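Local coordinates for conserved exported protein (Bacteroides fragilis, PDB 3CLW), which is of unproven function but is probably a glycoside hydrolase that cleaves O-glycosidic bonds, at residues E84-N90 with S195-G199; G462-T468 with R489-V495. All blocks are in the same frame, centred on the assembly; numbering follows the deposited sequence.

Contact 1: E84-N90 with S195-G199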
loop_
_atom_site.group_PDB
_atom_site.type_symbol
_atom_site.label_atom_id
_atom_site.label_comp_id
_atom_site.label_asym_id
_atom_site.label_seq_id
_atom_site.Cartn_x
_atom_site.Cartn_y
_atom_site.Cartn_z
ATOM N N GLU A 84 18.158 -21.175 -0.782
ATOM C CA GLU A 84 17.329 -20.104 -0.216
ATOM C C GLU A 84 17.413 -18.809 -1.021
ATOM O O GLU A 84 18.012 -18.778 -2.099
ATOM C CB GLU A 84 17.754 -19.849 1.231
ATOM C CG GLU A 84 16.986 -20.668 2.261
ATOM C CD GLU A 84 15.527 -20.180 2.463
ATOM O OE1 GLU A 84 15.078 -19.261 1.752
ATOM O OE2 GLU A 84 14.819 -20.731 3.328
ATOM N N VAL A 85 16.796 -17.746 -0.502
ATOM C CA VAL A 85 16.956 -16.396 -1.051
ATOM C C VAL A 85 18.441 -16.149 -1.322
ATOM O O VAL A 85 19.307 -16.410 -0.460
ATOM C CB VAL A 85 16.387 -15.328 -0.067
ATOM C CG1 VAL A 85 16.569 -13.896 -0.595
ATOM C CG2 VAL A 85 14.902 -15.616 0.214
ATOM N N ASP A 86 18.733 -15.662 -2.525
ATOM C CA ASP A 86 20.114 -15.648 -3.041
ATOM C C ASP A 86 20.927 -14.377 -2.742
ATOM O O ASP A 86 22.024 -14.200 -3.274
ATOM C CB ASP A 86 20.138 -15.985 -4.549
ATOM C CG ASP A 86 19.436 -14.944 -5.416
ATOM O OD1 ASP A 86 19.233 -13.787 -4.997
ATOM O OD2 ASP A 86 19.076 -15.287 -6.559
ATOM N N ASN A 87 20.408 -13.503 -1.884
ATOM C CA ASN A 87 21.082 -12.256 -1.590
ATOM C C ASN A 87 20.781 -11.825 -0.156
ATOM O O ASN A 87 19.795 -12.285 0.474
ATOM C CB ASN A 87 20.629 -11.176 -2.580
ATOM C CG ASN A 87 19.182 -10.827 -2.408
ATOM O OD1 ASN A 87 18.840 -10.023 -1.545
ATOM N ND2 ASN A 87 18.305 -11.443 -3.219
ATOM N N SER A 88 21.623 -10.931 0.352
ATOM C CA SER A 88 21.592 -10.574 1.755
ATOM C C SER A 88 20.554 -9.520 2.102
ATOM O O SER A 88 20.137 -9.434 3.258
ATOM C CB SER A 88 22.982 -10.157 2.242
ATOM O OG SER A 88 23.393 -8.979 1.596
ATOM N N TRP A 89 20.142 -8.718 1.124
ATOM C CA TRP A 89 19.107 -7.709 1.362
ATOM C C TRP A 89 17.743 -8.328 1.736
ATOM O O TRP A 89 17.031 -7.830 2.612
ATOM C CB TRP A 89 18.907 -6.882 0.103
ATOM C CG TRP A 89 19.892 -5.766 -0.122
ATOM C CD1 TRP A 89 20.865 -5.704 -1.095
ATOM C CD2 TRP A 89 19.972 -4.536 0.610
ATOM N NE1 TRP A 89 21.552 -4.510 -0.995
ATOM C CE2 TRP A 89 21.021 -3.773 0.034
ATOM C CE3 TRP A 89 19.263 -4.002 1.707
ATOM C CZ2 TRP A 89 21.365 -2.505 0.508
ATOM C CZ3 TRP A 89 19.599 -2.745 2.170
ATOM C CH2 TRP A 89 20.646 -2.012 1.575
ATOM N N ASN A 90 17.390 -9.407 1.029
ATOM C CA ASN A 90 16.012 -9.883 0.963
ATOM C C ASN A 90 15.714 -11.086 1.845
ATOM O O ASN A 90 14.586 -11.585 1.842
ATOM C CB ASN A 90 15.639 -10.188 -0.479
ATOM C CG ASN A 90 15.652 -8.950 -1.355
ATOM O OD1 ASN A 90 15.881 -7.852 -0.891
ATOM N ND2 ASN A 90 15.409 -9.137 -2.621
ATOM N N SER A 195 14.399 -16.889 -6.896
ATOM C CA SER A 195 15.117 -17.083 -5.649
ATOM C C SER A 195 15.668 -15.758 -5.131
ATOM O O SER A 195 16.491 -15.739 -4.221
ATOM C CB SER A 195 16.255 -18.080 -5.845
ATOM O OG SER A 195 17.137 -17.573 -6.824
ATOM N N PHE A 196 15.198 -14.661 -5.718
ATOM C CA PHE A 196 15.593 -13.295 -5.310
ATOM C C PHE A 196 14.923 -12.877 -3.979
ATOM O O PHE A 196 15.273 -11.878 -3.368
ATOM C CB PHE A 196 15.255 -12.322 -6.480
ATOM C CG PHE A 196 15.552 -10.853 -6.206
ATOM C CD1 PHE A 196 16.867 -10.395 -6.070
ATOM C CD2 PHE A 196 14.509 -9.925 -6.123
ATOM C CE1 PHE A 196 17.139 -9.028 -5.815
ATOM C CE2 PHE A 196 14.766 -8.565 -5.879
ATOM C CZ PHE A 196 16.089 -8.123 -5.727
ATOM N N GLN A 197 14.003 -13.708 -3.498
ATOM C CA GLN A 197 12.928 -13.275 -2.619
ATOM C C GLN A 197 12.127 -14.478 -2.099
ATOM O O GLN A 197 11.920 -15.441 -2.834
ATOM C CB GLN A 197 11.974 -12.435 -3.469
ATOM C CG GLN A 197 11.141 -11.586 -2.687
ATOM C CD GLN A 197 9.893 -11.135 -3.422
ATOM O OE1 GLN A 197 9.947 -10.690 -4.558
ATOM N NE2 GLN A 197 8.776 -11.163 -2.717
ATOM N N GLU A 198 11.642 -14.381 -0.859
ATOM C CA GLU A 198 10.657 -15.311 -0.297
ATOM C C GLU A 198 9.325 -15.258 -1.053
ATOM O O GLU A 198 8.888 -14.198 -1.500
ATOM C CB GLU A 198 10.396 -14.984 1.173
ATOM C CG GLU A 198 11.620 -15.079 2.071
ATOM C CD GLU A 198 11.348 -14.715 3.520
ATOM O OE1 GLU A 198 12.231 -15.010 4.373
ATOM O OE2 GLU A 198 10.260 -14.141 3.822
ATOM N N GLY A 199 8.667 -16.405 -1.195
ATOM C CA GLY A 199 7.389 -16.433 -1.909
ATOM C C GLY A 199 6.714 -17.777 -1.910
ATOM O O GLY A 199 7.336 -18.810 -1.623
HETATM O O HOH W 1 12.231 -11.868 0.897
#
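Asn87 and Asn90 both give a side-chain N-H to the backbone oxygen of Phe196. Asn90 ND2 lies 2.8 Å from Phe196 O, and its bond is nearly straight, with 166° at the hydrogen. Asn87 ND2 is 3.1 Å from Phe196 O and sits above the carbonyl plane. The two donors reach this oxygen from opposite faces of that plane. Asn90 ND2 also stands over one face of the Phe196 ring, offset toward its rim, with the amide and ring planes 78° apart. With chi1 at 178° Phe196 CG lies beside its own carbonyl carbon, which brings the ring near the amides that bind Phe196 O.

The amide of Asn87 is used at both ends. ND2 also donates to Asp86 OD1, which lies close to the amide plane. Asn87 OD1 accepts from the backbone N of Asn90, three residues on, an Asx motif.

Both segments are in strand-to-helix loops of the TIM barrel. Segment 84-90 follows strand 68-71; segment 195-199 comes after strand 178-182. Such loops lie at the C-terminal ends of the barrel strands, the end that carries the active site in TIM-barrel enzymes.

Ser195 and Asp86 make a further pair of bonds. Asp86 N donates to Ser195 O at 2.8 Å, almost in line with the carbonyl. Ser195 OG donates to Asp86 OD2 at 3.0 Å, from above the carboxylate plane. Glu84 OE1 accepts from Val85 N and also bonds to Thr142, and Glu84 OE2 bonds to Asn79.

Val85 CG2 packs 3.8 Å from Glu198 CG, while CG1 faces Phe196 O. Glu198 OE1 is bonded to Thr92 and Ser76. One water donates to Asn90 O and accepts from Glu198 N.

Contact 2: G462-T468 with R489-V495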
loop_
_atom_site.group_PDB
_atom_site.type_symbol
_atom_site.label_atom_id
_atom_site.label_comp_id
_atom_site.label_asym_id
_atom_site.label_seq_id
_atom_site.Cartn_x
_atom_site.Cartn_y
_atom_site.Cartn_z
ATOM N N GLY A 462 -9.687 28.361 0.805
ATOM C CA GLY A 462 -8.988 27.183 1.287
ATOM C C GLY A 462 -7.476 27.315 1.220
ATOM O O GLY A 462 -6.946 28.074 0.422
ATOM N N LYS A 463 -6.786 26.570 2.074
ATOM C CA LYS A 463 -5.338 26.461 2.019
ATOM C C LYS A 463 -4.908 25.545 0.889
ATOM O O LYS A 463 -5.494 24.475 0.670
ATOM C CB LYS A 463 -4.793 25.989 3.361
ATOM C CG LYS A 463 -4.951 27.051 4.423
ATOM C CD LYS A 463 -4.566 26.574 5.818
ATOM C CE LYS A 463 -4.693 27.722 6.791
ATOM N NZ LYS A 463 -4.063 27.410 8.091
ATOM N N VAL A 464 -3.909 25.988 0.140
ATOM C CA VAL A 464 -3.471 25.247 -1.014
ATOM C C VAL A 464 -2.059 24.729 -0.764
ATOM O O VAL A 464 -1.191 25.462 -0.239
ATOM C CB VAL A 464 -3.532 26.109 -2.290
ATOM C CG1 VAL A 464 -2.864 25.412 -3.458
ATOM C CG2 VAL A 464 -4.964 26.465 -2.615
ATOM N N TYR A 465 -1.860 23.454 -1.130
ATOM C CA TYR A 465 -0.575 22.755 -1.040
ATOM C C TYR A 465 -0.291 22.134 -2.390
ATOM O O TYR A 465 -1.148 21.451 -2.952
ATOM C CB TYR A 465 -0.641 21.699 0.045
ATOM C CG TYR A 465 -1.046 22.243 1.388
ATOM C CD1 TYR A 465 -0.077 22.653 2.322
ATOM C CD2 TYR A 465 -2.395 22.361 1.744
ATOM C CE1 TYR A 465 -0.463 23.158 3.584
ATOM C CE2 TYR A 465 -2.778 22.854 2.995
ATOM C CZ TYR A 465 -1.814 23.264 3.901
ATOM O OH TYR A 465 -2.189 23.754 5.146
ATOM N N LEU A 466 0.909 22.366 -2.911
ATOM C CA LEU A 466 1.209 22.156 -4.325
ATOM C C LEU A 466 2.512 21.396 -4.571
ATOM O O LEU A 466 3.562 21.759 -4.008
ATOM C CB LEU A 466 1.286 23.520 -5.011
ATOM C CG LEU A 466 1.188 23.672 -6.522
ATOM C CD1 LEU A 466 -0.127 23.104 -7.008
ATOM C CD2 LEU A 466 1.265 25.137 -6.895
ATOM N N THR A 467 2.408 20.343 -5.398
ATOM C CA THR A 467 3.539 19.543 -5.876
ATOM C C THR A 467 3.697 19.682 -7.404
ATOM O O THR A 467 2.781 19.411 -8.174
ATOM C CB THR A 467 3.383 18.041 -5.509
ATOM O OG1 THR A 467 3.233 17.906 -4.099
ATOM C CG2 THR A 467 4.614 17.234 -5.944
ATOM N N THR A 468 4.869 20.133 -7.825
ATOM C CA THR A 468 5.174 20.284 -9.229
ATOM C C THR A 468 6.598 19.791 -9.471
ATOM O O THR A 468 7.247 19.231 -8.566
ATOM C CB THR A 468 5.117 21.768 -9.666
ATOM O OG1 THR A 468 6.152 22.489 -8.991
ATOM C CG2 THR A 468 3.783 22.381 -9.350
ATOM N N ARG A 489 0.834 19.943 -15.085
ATOM C CA ARG A 489 1.666 18.877 -14.519
ATOM C C ARG A 489 1.900 18.973 -12.973
ATOM O O ARG A 489 3.039 18.871 -12.464
ATOM C CB ARG A 489 2.963 18.761 -15.327
ATOM C CG ARG A 489 2.714 18.584 -16.837
ATOM C CD ARG A 489 1.997 17.261 -17.119
ATOM N NE ARG A 489 2.925 16.144 -16.983
ATOM C CZ ARG A 489 2.582 14.861 -16.963
ATOM N NH1 ARG A 489 1.311 14.505 -17.078
ATOM N NH2 ARG A 489 3.525 13.930 -16.818
ATOM N N SER A 490 0.790 19.135 -12.250
ATOM C CA SER A 490 0.814 19.384 -10.817
ATOM C C SER A 490 -0.228 18.580 -10.069
ATOM O O SER A 490 -1.224 18.157 -10.661
ATOM C CB SER A 490 0.523 20.857 -10.559
ATOM O OG SER A 490 -0.847 21.166 -10.785
ATOM N N VAL A 491 -0.007 18.403 -8.764
ATOM C CA VAL A 491 -1.047 17.956 -7.851
ATOM C C VAL A 491 -1.282 19.021 -6.788
ATOM O O VAL A 491 -0.341 19.498 -6.170
ATOM C CB VAL A 491 -0.686 16.622 -7.170
ATOM C CG1 VAL A 491 -1.916 16.047 -6.491
ATOM C CG2 VAL A 491 -0.142 15.648 -8.183
ATOM N N ALA A 492 -2.530 19.422 -6.595
ATOM C CA ALA A 492 -2.875 20.415 -5.551
ATOM C C ALA A 492 -3.801 19.791 -4.546
ATOM O O ALA A 492 -4.728 19.081 -4.924
ATOM C CB ALA A 492 -3.548 21.642 -6.153
ATOM N N THR A 493 -3.529 20.026 -3.270
ATOM C CA THR A 493 -4.513 19.758 -2.241
ATOM C C THR A 493 -5.071 21.078 -1.735
ATOM O O THR A 493 -4.300 21.999 -1.425
ATOM C CB THR A 493 -3.932 18.962 -1.110
ATOM O OG1 THR A 493 -3.390 17.774 -1.678
ATOM C CG2 THR A 493 -5.030 18.581 -0.093
ATOM N N ILE A 494 -6.414 21.137 -1.680
ATOM C CA ILE A 494 -7.155 22.289 -1.207
ATOM C C ILE A 494 -7.950 21.910 0.032
ATOM O O ILE A 494 -8.828 21.025 -0.013
ATOM C CB ILE A 494 -8.081 22.874 -2.324
ATOM C CG1 ILE A 494 -7.268 23.253 -3.586
ATOM C CG2 ILE A 494 -8.864 24.077 -1.801
ATOM C CD1 ILE A 494 -7.386 22.262 -4.740
ATOM N N VAL A 495 -7.638 22.576 1.142
ATOM C CA VAL A 495 -8.252 22.265 2.438
ATOM C C VAL A 495 -9.180 23.382 2.893
ATOM O O VAL A 495 -8.743 24.521 3.056
ATOM C CB VAL A 495 -7.181 22.038 3.550
ATOM C CG1 VAL A 495 -7.850 21.642 4.845
ATOM C CG2 VAL A 495 -6.168 20.988 3.126
#
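Tyr465 and Thr493 form a hydrogen-bonded pair at the middle of two antiparallel strands, 462-467 and 490-495. Tyr465 N meets Thr493 O at 2.9 Å, and Thr493 N meets Tyr465 O at 2.8 Å. Lys463 with Val495 and Thr467 with Val491 repeat the pattern, making six backbone bonds in all. Thr467 N to Val491 O is almost straight, at 175°. The segment axes run at 161° to each other.

Weaker CA-H...O contacts fill the intervals. Ile494 CA points at Lys463 O, and Ala492 CA at Tyr465 O. The backbone O of Thr493 also lies at the edge of the Tyr465 ring, near its plane.

Apolar side chains meet on both faces. On one face, Val464 CG2 lies alongside Ile494 CG1 at 4.1 Å, the two chains pointing the same way. Leu466 CD1 rests on Ala492 CB at 3.8 Å. With chi1 at -162°, Leu466 sets CG anti to its N, and the turn at chi2 brings CD1 back toward the partner strand. On the other face, Tyr465 crosses Val495 obliquely, CE2 to CG2 at 3.9 Å. Beyond the strand end, Thr468 CG2 touches Ser490 CB at 3.8 Å.

Polar ends look outside the pair. Thr467 OG1 bonds to Asn398 ND2 and Thr493 OG1 to the backbone O of Asn398. Arg489 makes a cation-pi contact with Tyr445.

The pairing is internal to a beta sheet, consistent with the C-terminal beta domain that accompanies the barrel in glycoside hydrolase family 30. Strand 474-480 flanks 462-467. Strand 438-444 flanks 490-495, with Arg489 and Ser490 forming a G1 beta bulge opposite Asn444. Helix 391-400 packs on the face carrying Thr467 and Val491.

From the N terminus the chain passes strand 6-25 and two helices and reaches 84-90 after strand 68-71. It then runs through helix 108-119, strand 125-128, helix 157-173 and strand 178-182 before 195-199 closes contact 1 over 104 intervening residues. That contact joins two loops of the barrel. The chain finishes the barrel and goes on to the C-terminal strands. There contact 2 closes a much shorter loop of 20 residues, which holds strands 474-480 and 484-486. The two contacts neither nest nor cross. They follow one another in series. The centres of contacts 1 and 2 are about 40 Å apart, on opposite sides of the chain's centre.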